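Local coordinates for PLP-Dependent L-Arginine Hydroxylase MppP (Streptomyces wadayamensis, PDB 6C92), which hydroxylates L-arginine with the help of pyridoxal 5'-phosphate and belongs to a family of pyridoxal-phosphate-dependent aminotransferases, at residues T189-F194 with T219-P224; Q66-L71 with V215-G220; G28-A33 with A354-T359. All coordinates share one frame; numbering follows the deposited sequence.

How the contacts relate
Contacts 1 and 2 lie in the buried interior and share Thr219 and Gly220, so the end of strand 213-218 and the loop after it serve both; the salt bridge from Arg192 to Glu217 ties them together. Contact 3 is farther out and only partly buried, joining a loop near the N-terminus to the turn ahead of helix 359-374. It meets contact 1 where Ala30 packs on Lys221 and Trp223, and both hold the cofactor-arginine adduct. Their chemistry differs: contact 1 combines rings on aliphatic chains with a lysine amine directed at the adduct, contact 2 sets two aromatic edges and a water against a buried carboxylate, and contact 3 depends on backbone carbonyls, arginines and bridging waters.

Contact 1. Residues T189-F194 with T219-P224; sequences TSFRGF and TGKLWP. With EQJ ((E)-N~2~-({3-hydroxy-2-methyl-5-[(phosphonooxy)methyl]pyridin-4-yl}methylidene)-L-arginine), chain E.
Lys221 NZ is held by two partners: it donates to the ester oxygen O07 of the cofactor-arginine adduct at 2.7 Å and forms a salt bridge with Asp218, whose carboxylate also binds the Ser190 hydroxyl. NZ is 3.2 Å from C13, the imine carbon of the adduct, consistent with the lysine that carries the cofactor in this family. A bend at chi4 (90°) turns the amine there while CD rests over one face of the Phe191 ring, toward its rim; the ring's edge meets the adduct's O27. Mid-chain, the lysine is modelled too close to Ser190 OG, leaving its exact path doubtful. An alanine here, lacking the amine, is likely to leave Asp218 without its charged mate and to open a gap beside the Phe191 face. Phe194 meets the backbone, its CZ edge 3.3 Å from Lys221 O, while Leu222 CD2 sits 3.7 Å above the centre of its ring. The same methyl is 3.6 Å from Gly193 CA, too near for a side chain on that glycine. Water 1 bridges Ser190 O and Lys221 N. The contact joins the loops after the parallel strands 184-188 and 213-218, with helix 256-292 packed on Phe194 and helix 57-71 on Leu222.

Contact 2. Residues Q66-L71 with V215-G220; sequences QAYFTL and VIEDTG
Tyr68 reaches from helix 57-71 to the end of strand 213-218, its CG anti to the backbone N (chi1 -179°), which carries the ring straight toward the strand. One face of that ring receives the Thr219 methyl: CG2 stands 4.2 Å from the centroid, close to the ring normal, a CH-pi contact displaced slightly toward the rim. At the ring edge, in plane, lies water 2, 2.7 Å from Tyr68 OH. This water accepts from Asp218 N at 3.0 Å and appears to donate to Glu217 OE2, so the phenol is linked to the strand backbone and to a carboxylate through one molecule. Phe69, next along the helix, turns its edge to the same acid: CE1 is 3.6 Å from Glu217 OE1 and 3.7 Å from Glu217 CG, with ring and carboxylate planes almost perpendicular (88°). A bend at chi2 of Glu217 turns the carboxylate so that OE1 meets the edge of Phe69 and OE2 that of Tyr68. Beyond Glu217, Asp218 OD1 accepts from Gly220 N at 2.8 Å, from above the carboxylate plane, in an Asx turn that ends the strand. The helix crosses the strand at 102°, with axes 11.0 Å apart, a span bridged by large side chains. The Glu217 carboxylate is buried but well supplied with partners: Arg192 and Tyr203 bind OE1, Thr189 binds OE2. Its negative charge is therefore probably offset by Arg192, and the aromatic edges turned to it are the electropositive parts of the rings, a favourable match for a buried carboxylate.

Contact 3. Residues G28-A33 with A354-T359; sequences GHARQA and ALSRST. With EQJ ((E)-N~2~-({3-hydroxy-2-methyl-5-[(phosphonooxy)methyl]pyridin-4-yl}methylidene)-L-arginine), chain E.
Arg31 and Arg357 both donate to the carbonyl of Ser356, from opposite faces of its plane: Arg31 N at 3.0 Å to Ser356 O, nearly straight (161°), and Arg357 NH1 at 2.9 Å to the same oxygen, which lies in the guanidinium plane. Arg357 can do this because its chain folds at chi2 (-66°), bringing the guanidinium back over the backbone; NH1 also makes a weak bond to His29 O, 2.8 Å away. Among the charged groups, the two arginine side chains run alongside each other in the same direction with their guanidinium planes 85° apart. Arg31 CD lies 3.8 Å above the centre of the Arg357 group, and Ala354 CB covers the opposite face. Asp27 forms a salt bridge with Arg31 and would partly offset the two like charges, while Asn24 O and Asp27 O take further N-H groups of Arg357. Ser356 is the centre of an inverse gamma turn, part of the link between strand 350-354 of the smaller antiparallel sheet and helix 359-374. Packing adds to this: Ala30 CA meets Ser356 CB at 3.6 Å, and Gln32 CB lies along the backbone of Arg357 and Ser358. Waters supply further bridges, one between Gly28 O and Ser356 OG, another between Gly28 O and Ser356 N, a third between Arg31 O and Ser358 N. Toward the active site, Gly28 N donates to carboxylate oxygen O25 of the adduct at 2.9 Å, and His29 NE2 makes a weak bond to its phosphate oxygen O09; Leu252 of a neighbouring subunit packs on His29 and Arg31.

Contact 1. Residues T189-F194 with T219-P224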
loop_
_atom_site.group_PDB
_atom_site.type_symbol
_atom_site.label_atom_id
_atom_site.label_comp_id
_atom_site.label_asym_id
_atom_site.label_seq_id
_atom_site.Cartn_x
_atom_site.Cartn_y
_atom_site.Cartn_z
ATOM N N THR A 189 7.723 13.502 7.664
ATOM C CA THR A 189 7.323 14.889 7.420
ATOM C C THR A 189 5.910 14.963 6.846
ATOM O O THR A 189 5.535 15.908 6.133
ATOM C CB THR A 189 8.340 15.573 6.517
ATOM O OG1 THR A 189 8.407 14.889 5.252
ATOM C CG2 THR A 189 9.686 15.520 7.175
ATOM N N SER A 190 5.116 13.971 7.225
ATOM C CA SER A 190 3.713 13.866 6.844
ATOM C C SER A 190 2.897 15.139 7.100
ATOM O O SER A 190 2.015 15.481 6.303
ATOM C CB SER A 190 3.118 12.679 7.602
ATOM O OG SER A 190 1.717 12.721 7.502
ATOM N N PHE A 191 3.148 15.853 8.198
ATOM C CA PHE A 191 2.414 17.080 8.495
ATOM C C PHE A 191 3.096 18.353 7.977
ATOM O O PHE A 191 2.690 19.463 8.354
ATOM C CB PHE A 191 2.171 17.184 9.999
ATOM C CG PHE A 191 1.139 16.213 10.472
ATOM C CD1 PHE A 191 1.472 14.878 10.693
ATOM C CD2 PHE A 191 -0.172 16.601 10.613
ATOM C CE1 PHE A 191 0.506 13.967 11.095
ATOM C CE2 PHE A 191 -1.138 15.707 11.021
ATOM C CZ PHE A 191 -0.811 14.391 11.253
ATOM N N ARG A 192 4.075 18.224 7.087
ATOM C CA ARG A 192 4.833 19.386 6.625
ATOM C C ARG A 192 3.937 20.509 6.099
ATOM O O ARG A 192 4.171 21.692 6.388
ATOM C CB ARG A 192 5.810 18.958 5.531
ATOM C CG ARG A 192 6.733 20.067 5.087
ATOM C CD ARG A 192 7.438 19.668 3.807
ATOM N NE ARG A 192 8.390 18.557 3.912
ATOM C CZ ARG A 192 9.610 18.640 4.425
ATOM N NH1 ARG A 192 10.039 19.754 5.020
ATOM N NH2 ARG A 192 10.426 17.589 4.347
ATOM N N GLY A 193 2.934 20.168 5.286
ATOM C CA GLY A 193 2.169 21.200 4.590
ATOM C C GLY A 193 1.452 22.173 5.508
ATOM O O GLY A 193 1.114 23.288 5.086
ATOM N N PHE A 194 1.217 21.782 6.758
ATOM C CA PHE A 194 0.407 22.576 7.671
ATOM C C PHE A 194 1.170 23.725 8.314
ATOM O O PHE A 194 0.537 24.695 8.745
ATOM C CB PHE A 194 -0.167 21.684 8.774
ATOM C CG PHE A 194 -1.241 20.764 8.289
ATOM C CD1 PHE A 194 -2.454 21.276 7.856
ATOM C CD2 PHE A 194 -1.026 19.412 8.238
ATOM C CE1 PHE A 194 -3.452 20.440 7.393
ATOM C CE2 PHE A 194 -2.036 18.552 7.758
ATOM C CZ PHE A 194 -3.240 19.076 7.349
ATOM N N THR A 219 1.334 12.863 1.153
ATOM C CA THR A 219 0.333 13.827 0.686
ATOM C C THR A 219 -1.000 13.670 1.389
ATOM O O THR A 219 -1.871 14.532 1.237
ATOM C CB THR A 219 0.092 13.696 -0.819
ATOM O OG1 THR A 219 -0.627 12.470 -1.098
ATOM C CG2 THR A 219 1.425 13.726 -1.585
ATOM N N GLY A 220 -1.174 12.614 2.181
ATOM C CA GLY A 220 -2.514 12.186 2.531
ATOM C C GLY A 220 -3.249 13.124 3.474
ATOM O O GLY A 220 -4.466 13.252 3.389
ATOM N N LYS A 221 -2.540 13.779 4.384
ATOM C CA LYS A 221 -3.228 14.509 5.447
ATOM C C LYS A 221 -3.708 15.899 5.032
ATOM O O LYS A 221 -4.560 16.475 5.722
ATOM C CB LYS A 221 -2.321 14.648 6.668
ATOM C CG LYS A 221 -2.275 13.391 7.523
ATOM C CD LYS A 221 -0.869 12.932 7.693
ATOM C CE LYS A 221 -0.775 11.669 8.532
ATOM N NZ LYS A 221 -0.862 10.461 7.665
ATOM N N LEU A 222 -3.177 16.456 3.952
ATOM C CA LEU A 222 -3.462 17.851 3.607
ATOM C C LEU A 222 -4.835 18.055 2.999
ATOM O O LEU A 222 -5.486 19.072 3.265
ATOM C CB LEU A 222 -2.423 18.370 2.620
ATOM C CG LEU A 222 -0.998 18.489 3.105
ATOM C CD1 LEU A 222 -0.169 19.007 1.959
ATOM C CD2 LEU A 222 -0.942 19.422 4.322
ATOM N N TRP A 223 -5.263 17.158 2.131
ATOM C CA TRP A 223 -6.422 17.457 1.305
ATOM C C TRP A 223 -7.451 16.352 1.405
ATOM O O TRP A 223 -7.095 15.181 1.591
ATOM C CB TRP A 223 -6.034 17.642 -0.159
ATOM C CG TRP A 223 -4.928 18.624 -0.363
ATOM C CD1 TRP A 223 -4.913 19.950 -0.002
ATOM C CD2 TRP A 223 -3.686 18.368 -1.013
ATOM N NE1 TRP A 223 -3.727 20.523 -0.392
ATOM C CE2 TRP A 223 -2.955 19.573 -1.007
ATOM C CE3 TRP A 223 -3.115 17.227 -1.599
ATOM C CZ2 TRP A 223 -1.695 19.676 -1.566
ATOM C CZ3 TRP A 223 -1.861 17.339 -2.162
ATOM C CH2 TRP A 223 -1.155 18.547 -2.121
ATOM N N PRO A 224 -8.723 16.686 1.269
ATOM C CA PRO A 224 -9.768 15.665 1.389
ATOM C C PRO A 224 -9.978 14.892 0.091
ATOM O O PRO A 224 -10.904 15.114 -0.665
ATOM C CB PRO A 224 -10.998 16.491 1.772
ATOM C CG PRO A 224 -10.767 17.798 1.110
ATOM C CD PRO A 224 -9.302 18.048 1.186
HETATM C C01 EQJ E . 3.232 11.145 11.501
HETATM C C02 EQJ E . 2.458 10.118 10.679
HETATM C C04 EQJ E . 2.548 8.488 8.998
HETATM C C05 EQJ E . 1.195 8.236 9.149
HETATM C C06 EQJ E . 0.504 7.140 8.268
HETATM C C12 EQJ E . 0.433 8.938 10.128
HETATM C C13 EQJ E . -1.073 8.665 10.258
HETATM C C15 EQJ E . -3.320 9.439 11.029
HETATM C C16 EQJ E . -3.935 8.090 10.545
HETATM C C17 EQJ E . -3.507 6.762 11.212
HETATM C C18 EQJ E . -4.133 5.599 10.399
HETATM C C20 EQJ E . -2.566 3.551 10.271
HETATM C C23 EQJ E . -3.747 9.823 12.449
HETATM C C26 EQJ E . 1.088 9.910 10.886
HETATM N N03 EQJ E . 3.137 9.425 9.770
HETATM N N14 EQJ E . -1.854 9.522 10.885
HETATM N N19 EQJ E . -3.682 4.291 10.898
HETATM N N21 EQJ E . -1.927 4.181 9.166
HETATM N N22 EQJ E . -2.157 2.377 10.715
HETATM O O07 EQJ E . -0.494 7.753 7.480
HETATM O O09 EQJ E . -2.543 6.198 7.424
HETATM O O10 EQJ E . -1.917 7.552 5.384
HETATM O O11 EQJ E . -0.558 5.609 6.149
HETATM O O24 EQJ E . -2.986 10.495 13.155
HETATM O O25 EQJ E . -4.865 9.506 12.917
HETATM O O27 EQJ E . 0.406 10.636 11.832
HETATM P P08 EQJ E . -1.449 6.738 6.587
HETATM O O HOH W 1 0.053 14.891 4.337
#

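Contact 2. Residues Q66-L71 with V215-G220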
loop_
_atom_site.group_PDB
_atom_site.type_symbol
_atom_site.label_atom_id
_atom_site.label_comp_id
_atom_site.label_asym_id
_atom_site.label_seq_id
_atom_site.Cartn_x
_atom_site.Cartn_y
_atom_site.Cartn_z
ATOM N N GLN A 66 7.580 17.278 -8.385
ATOM C CA GLN A 66 8.012 18.669 -8.488
ATOM C C GLN A 66 6.983 19.612 -7.865
ATOM O O GLN A 66 7.330 20.511 -7.090
ATOM C CB GLN A 66 8.284 19.043 -9.944
ATOM C CG GLN A 66 8.706 20.519 -10.067
ATOM C CD GLN A 66 9.190 20.908 -11.447
ATOM O OE1 GLN A 66 9.464 20.057 -12.289
ATOM N NE2 GLN A 66 9.301 22.209 -11.683
ATOM N N ALA A 67 5.707 19.424 -8.190
ATOM C CA ALA A 67 4.674 20.303 -7.664
ATOM C C ALA A 67 4.619 20.254 -6.141
ATOM O O ALA A 67 4.520 21.295 -5.480
ATOM C CB ALA A 67 3.327 19.914 -8.262
ATOM N N TYR A 68 4.666 19.045 -5.567
ATOM C CA TYR A 68 4.497 18.892 -4.127
ATOM C C TYR A 68 5.719 19.374 -3.358
ATOM O O TYR A 68 5.590 20.111 -2.377
ATOM C CB TYR A 68 4.181 17.443 -3.771
ATOM C CG TYR A 68 3.970 17.263 -2.289
ATOM C CD1 TYR A 68 2.762 17.611 -1.695
ATOM C CD2 TYR A 68 4.975 16.764 -1.490
ATOM C CE1 TYR A 68 2.569 17.460 -0.358
ATOM C CE2 TYR A 68 4.794 16.611 -0.136
ATOM C CZ TYR A 68 3.582 16.964 0.428
ATOM O OH TYR A 68 3.405 16.854 1.787
ATOM N N PHE A 69 6.922 18.974 -3.787
ATOM C CA PHE A 69 8.124 19.415 -3.084
ATOM C C PHE A 69 8.319 20.923 -3.212
ATOM O O PHE A 69 8.681 21.591 -2.236
ATOM C CB PHE A 69 9.366 18.700 -3.616
ATOM C CG PHE A 69 9.490 17.272 -3.184
ATOM C CD1 PHE A 69 9.794 16.969 -1.887
ATOM C CD2 PHE A 69 9.328 16.243 -4.088
ATOM C CE1 PHE A 69 9.926 15.624 -1.469
ATOM C CE2 PHE A 69 9.445 14.913 -3.684
ATOM C CZ PHE A 69 9.750 14.618 -2.356
ATOM N N THR A 70 8.075 21.490 -4.394
ATOM C CA THR A 70 8.310 22.927 -4.523
ATOM C C THR A 70 7.270 23.732 -3.732
ATOM O O THR A 70 7.599 24.759 -3.117
ATOM C CB THR A 70 8.325 23.349 -5.986
ATOM O OG1 THR A 70 7.065 23.077 -6.571
ATOM C CG2 THR A 70 9.381 22.628 -6.726
ATOM N N LEU A 71 6.022 23.272 -3.717
ATOM C CA LEU A 71 4.982 23.888 -2.908
ATOM C C LEU A 71 5.428 24.094 -1.479
ATOM O O LEU A 71 5.129 25.128 -0.865
ATOM C CB LEU A 71 3.758 22.990 -2.902
ATOM C CG LEU A 71 2.294 23.366 -2.634
ATOM C CD1 LEU A 71 1.670 22.287 -1.736
ATOM C CD2 LEU A 71 1.974 24.757 -2.170
ATOM N N VAL A 215 13.760 10.309 4.227
ATOM C CA VAL A 215 12.611 11.141 4.565
ATOM C C VAL A 215 11.360 10.453 4.015
ATOM O O VAL A 215 11.330 10.037 2.847
ATOM C CB VAL A 215 12.738 12.571 3.996
ATOM C CG1 VAL A 215 11.522 13.421 4.366
ATOM C CG2 VAL A 215 14.027 13.253 4.462
ATOM N N ILE A 216 10.328 10.355 4.838
ATOM C CA ILE A 216 9.016 9.903 4.383
ATOM C C ILE A 216 8.095 11.111 4.326
ATOM O O ILE A 216 7.665 11.621 5.364
ATOM C CB ILE A 216 8.436 8.804 5.286
ATOM C CG1 ILE A 216 9.311 7.571 5.216
ATOM C CG2 ILE A 216 7.021 8.448 4.893
ATOM C CD1 ILE A 216 9.052 6.584 6.275
ATOM N N GLU A 217 7.783 11.565 3.116
ATOM C CA GLU A 217 6.771 12.586 2.905
ATOM C C GLU A 217 5.420 11.896 2.734
ATOM O O GLU A 217 5.338 10.683 2.518
ATOM C CB GLU A 217 7.078 13.444 1.670
ATOM C CG GLU A 217 8.502 14.013 1.552
ATOM C CD GLU A 217 8.683 15.378 2.202
ATOM O OE1 GLU A 217 9.820 15.900 2.138
ATOM O OE2 GLU A 217 7.713 15.932 2.761
ATOM N N ASP A 218 4.350 12.679 2.834
ATOM C CA ASP A 218 3.008 12.121 2.754
ATOM C C ASP A 218 2.105 13.195 2.187
ATOM O O ASP A 218 2.115 14.323 2.684
ATOM C CB ASP A 218 2.519 11.706 4.144
ATOM C CG ASP A 218 1.162 11.038 4.132
ATOM O OD1 ASP A 218 0.651 10.673 3.045
ATOM O OD2 ASP A 218 0.611 10.872 5.251
ATOM N N THR A 219 1.334 12.863 1.153
ATOM C CA THR A 219 0.333 13.827 0.686
ATOM C C THR A 219 -1.000 13.670 1.389
ATOM O O THR A 219 -1.871 14.532 1.237
ATOM C CB THR A 219 0.092 13.696 -0.819
ATOM O OG1 THR A 219 -0.627 12.470 -1.098
ATOM C CG2 THR A 219 1.425 13.726 -1.585
ATOM N N GLY A 220 -1.174 12.614 2.181
ATOM C CA GLY A 220 -2.514 12.186 2.531
ATOM C C GLY A 220 -3.249 13.124 3.474
ATOM O O GLY A 220 -4.466 13.252 3.389
HETATM O O HOH W 2 5.153 15.543 3.338
#

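Contact 3. Residues G28-A33 with A354-T359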
loop_
_atom_site.group_PDB
_atom_site.type_symbol
_atom_site.label_atom_id
_atom_site.label_comp_id
_atom_site.label_asym_id
_atom_site.label_seq_id
_atom_site.Cartn_x
_atom_site.Cartn_y
_atom_site.Cartn_z
ATOM N N GLY A 28 -6.819 11.435 11.848
ATOM C CA GLY A 28 -6.313 12.701 11.381
ATOM C C GLY A 28 -6.487 12.943 9.905
ATOM O O GLY A 28 -6.086 14.002 9.411
ATOM N N HIS A 29 -7.074 11.999 9.180
ATOM C CA HIS A 29 -7.252 12.175 7.739
ATOM C C HIS A 29 -8.163 13.362 7.459
ATOM O O HIS A 29 -8.985 13.757 8.283
ATOM C CB HIS A 29 -7.833 10.903 7.112
ATOM C CG HIS A 29 -6.878 9.742 7.120
ATOM N ND1 HIS A 29 -7.286 8.434 6.951
ATOM C CD2 HIS A 29 -5.530 9.698 7.256
ATOM C CE1 HIS A 29 -6.234 7.636 7.002
ATOM N NE2 HIS A 29 -5.155 8.377 7.180
ATOM N N ALA A 30 -8.006 13.935 6.270
ATOM C CA ALA A 30 -8.748 15.123 5.879
ATOM C C ALA A 30 -10.131 14.721 5.388
ATOM O O ALA A 30 -10.260 13.954 4.420
ATOM C CB ALA A 30 -7.993 15.893 4.794
ATOM N N ARG A 31 -11.161 15.203 6.079
ATOM C CA ARG A 31 -12.534 14.872 5.743
ATOM C C ARG A 31 -13.421 16.098 5.580
ATOM O O ARG A 31 -14.638 15.952 5.471
ATOM C CB ARG A 31 -13.114 13.931 6.806
ATOM C CG ARG A 31 -12.198 12.675 7.026
ATOM C CD ARG A 31 -12.809 11.634 7.968
ATOM N NE ARG A 31 -11.892 10.517 8.230
ATOM C CZ ARG A 31 -11.766 9.441 7.448
ATOM N NH1 ARG A 31 -12.491 9.311 6.340
ATOM N NH2 ARG A 31 -10.912 8.483 7.771
ATOM N N GLN A 32 -12.852 17.299 5.544
ATOM C CA GLN A 32 -13.662 18.470 5.274
ATOM C C GLN A 32 -14.114 18.462 3.809
ATOM O O GLN A 32 -13.643 17.664 2.993
ATOM C CB GLN A 32 -12.880 19.742 5.605
ATOM C CG GLN A 32 -11.689 20.008 4.707
ATOM C CD GLN A 32 -10.416 19.416 5.246
ATOM O OE1 GLN A 32 -10.436 18.378 5.929
ATOM N NE2 GLN A 32 -9.294 20.074 4.963
ATOM N N ALA A 33 -15.036 19.365 3.473
ATOM C CA ALA A 33 -15.505 19.473 2.098
ATOM C C ALA A 33 -14.405 20.009 1.194
ATOM O O ALA A 33 -13.513 20.745 1.635
ATOM C CB ALA A 33 -16.728 20.385 2.015
ATOM N N ALA A 354 -9.368 15.812 16.037
ATOM C CA ALA A 354 -9.024 16.004 14.637
ATOM C C ALA A 354 -9.659 17.296 14.129
ATOM O O ALA A 354 -10.856 17.529 14.327
ATOM C CB ALA A 354 -9.487 14.806 13.813
ATOM N N LEU A 355 -8.858 18.122 13.450
ATOM C CA LEU A 355 -9.313 19.415 12.956
ATOM C C LEU A 355 -9.633 19.423 11.466
ATOM O O LEU A 355 -10.271 20.371 10.997
ATOM C CB LEU A 355 -8.246 20.483 13.208
ATOM C CG LEU A 355 -8.247 21.312 14.486
ATOM C CD1 LEU A 355 -8.870 20.614 15.671
ATOM C CD2 LEU A 355 -6.835 21.733 14.782
ATOM N N SER A 356 -9.176 18.425 10.704
ATOM C CA SER A 356 -9.460 18.368 9.269
ATOM C C SER A 356 -10.869 17.814 9.084
ATOM O O SER A 356 -11.084 16.662 8.682
ATOM C CB SER A 356 -8.434 17.528 8.528
ATOM O OG SER A 356 -7.157 18.144 8.455
ATOM N N ARG A 357 -11.842 18.684 9.345
ATOM C CA ARG A 357 -13.250 18.340 9.402
ATOM C C ARG A 357 -14.028 19.580 8.997
ATOM O O ARG A 357 -13.586 20.703 9.244
ATOM C CB ARG A 357 -13.692 17.926 10.817
ATOM C CG ARG A 357 -13.086 16.647 11.370
ATOM C CD ARG A 357 -13.532 15.424 10.586
ATOM N NE ARG A 357 -13.088 14.192 11.221
ATOM C CZ ARG A 357 -11.887 13.653 11.061
ATOM N NH1 ARG A 357 -10.983 14.223 10.259
ATOM N NH2 ARG A 357 -11.603 12.516 11.681
ATOM N N SER A 358 -15.199 19.380 8.408
ATOM C CA SER A 358 -16.099 20.514 8.238
ATOM C C SER A 358 -16.369 21.170 9.592
ATOM O O SER A 358 -16.535 20.493 10.609
ATOM C CB SER A 358 -17.402 20.062 7.585
ATOM O OG SER A 358 -17.139 19.618 6.260
ATOM N N THR A 359 -16.402 22.503 9.608
ATOM C CA THR A 359 -16.513 23.198 10.887
ATOM C C THR A 359 -17.789 22.820 11.631
ATOM O O THR A 359 -17.783 22.765 12.863
ATOM C CB THR A 359 -16.447 24.712 10.684
ATOM O OG1 THR A 359 -15.277 25.038 9.924
ATOM C CG2 THR A 359 -16.367 25.429 12.025
HETATM C C01 EQJ E . 3.232 11.145 11.501
HETATM C C02 EQJ E . 2.458 10.118 10.679
HETATM C C04 EQJ E . 2.548 8.488 8.998
HETATM C C05 EQJ E . 1.195 8.236 9.149
HETATM C C06 EQJ E . 0.504 7.140 8.268
HETATM C C12 EQJ E . 0.433 8.938 10.128
HETATM C C13 EQJ E . -1.073 8.665 10.258
HETATM C C15 EQJ E . -3.320 9.439 11.029
HETATM C C16 EQJ E . -3.935 8.090 10.545
HETATM C C17 EQJ E . -3.507 6.762 11.212
HETATM C C18 EQJ E . -4.133 5.599 10.399
HETATM C C20 EQJ E . -2.566 3.551 10.271
HETATM C C23 EQJ E . -3.747 9.823 12.449
HETATM C C26 EQJ E . 1.088 9.910 10.886
HETATM N N03 EQJ E . 3.137 9.425 9.770
HETATM N N14 EQJ E . -1.854 9.522 10.885
HETATM N N19 EQJ E . -3.682 4.291 10.898
HETATM N N21 EQJ E . -1.927 4.181 9.166
HETATM N N22 EQJ E . -2.157 2.377 10.715
HETATM O O07 EQJ E . -0.494 7.753 7.480
HETATM O O09 EQJ E . -2.543 6.198 7.424
HETATM O O10 EQJ E . -1.917 7.552 5.384
HETATM O O11 EQJ E . -0.558 5.609 6.149
HETATM O O24 EQJ E . -2.986 10.495 13.155
HETATM O O25 EQJ E . -4.865 9.506 12.917
HETATM O O27 EQJ E . 0.406 10.636 11.832
HETATM P P08 EQJ E . -1.449 6.738 6.587
HETATM O O HOH W 3 -5.200 16.245 8.325
HETATM O O HOH W 4 -7.377 16.183 11.349
HETATM O O HOH W 5 -15.922 16.747 7.941
#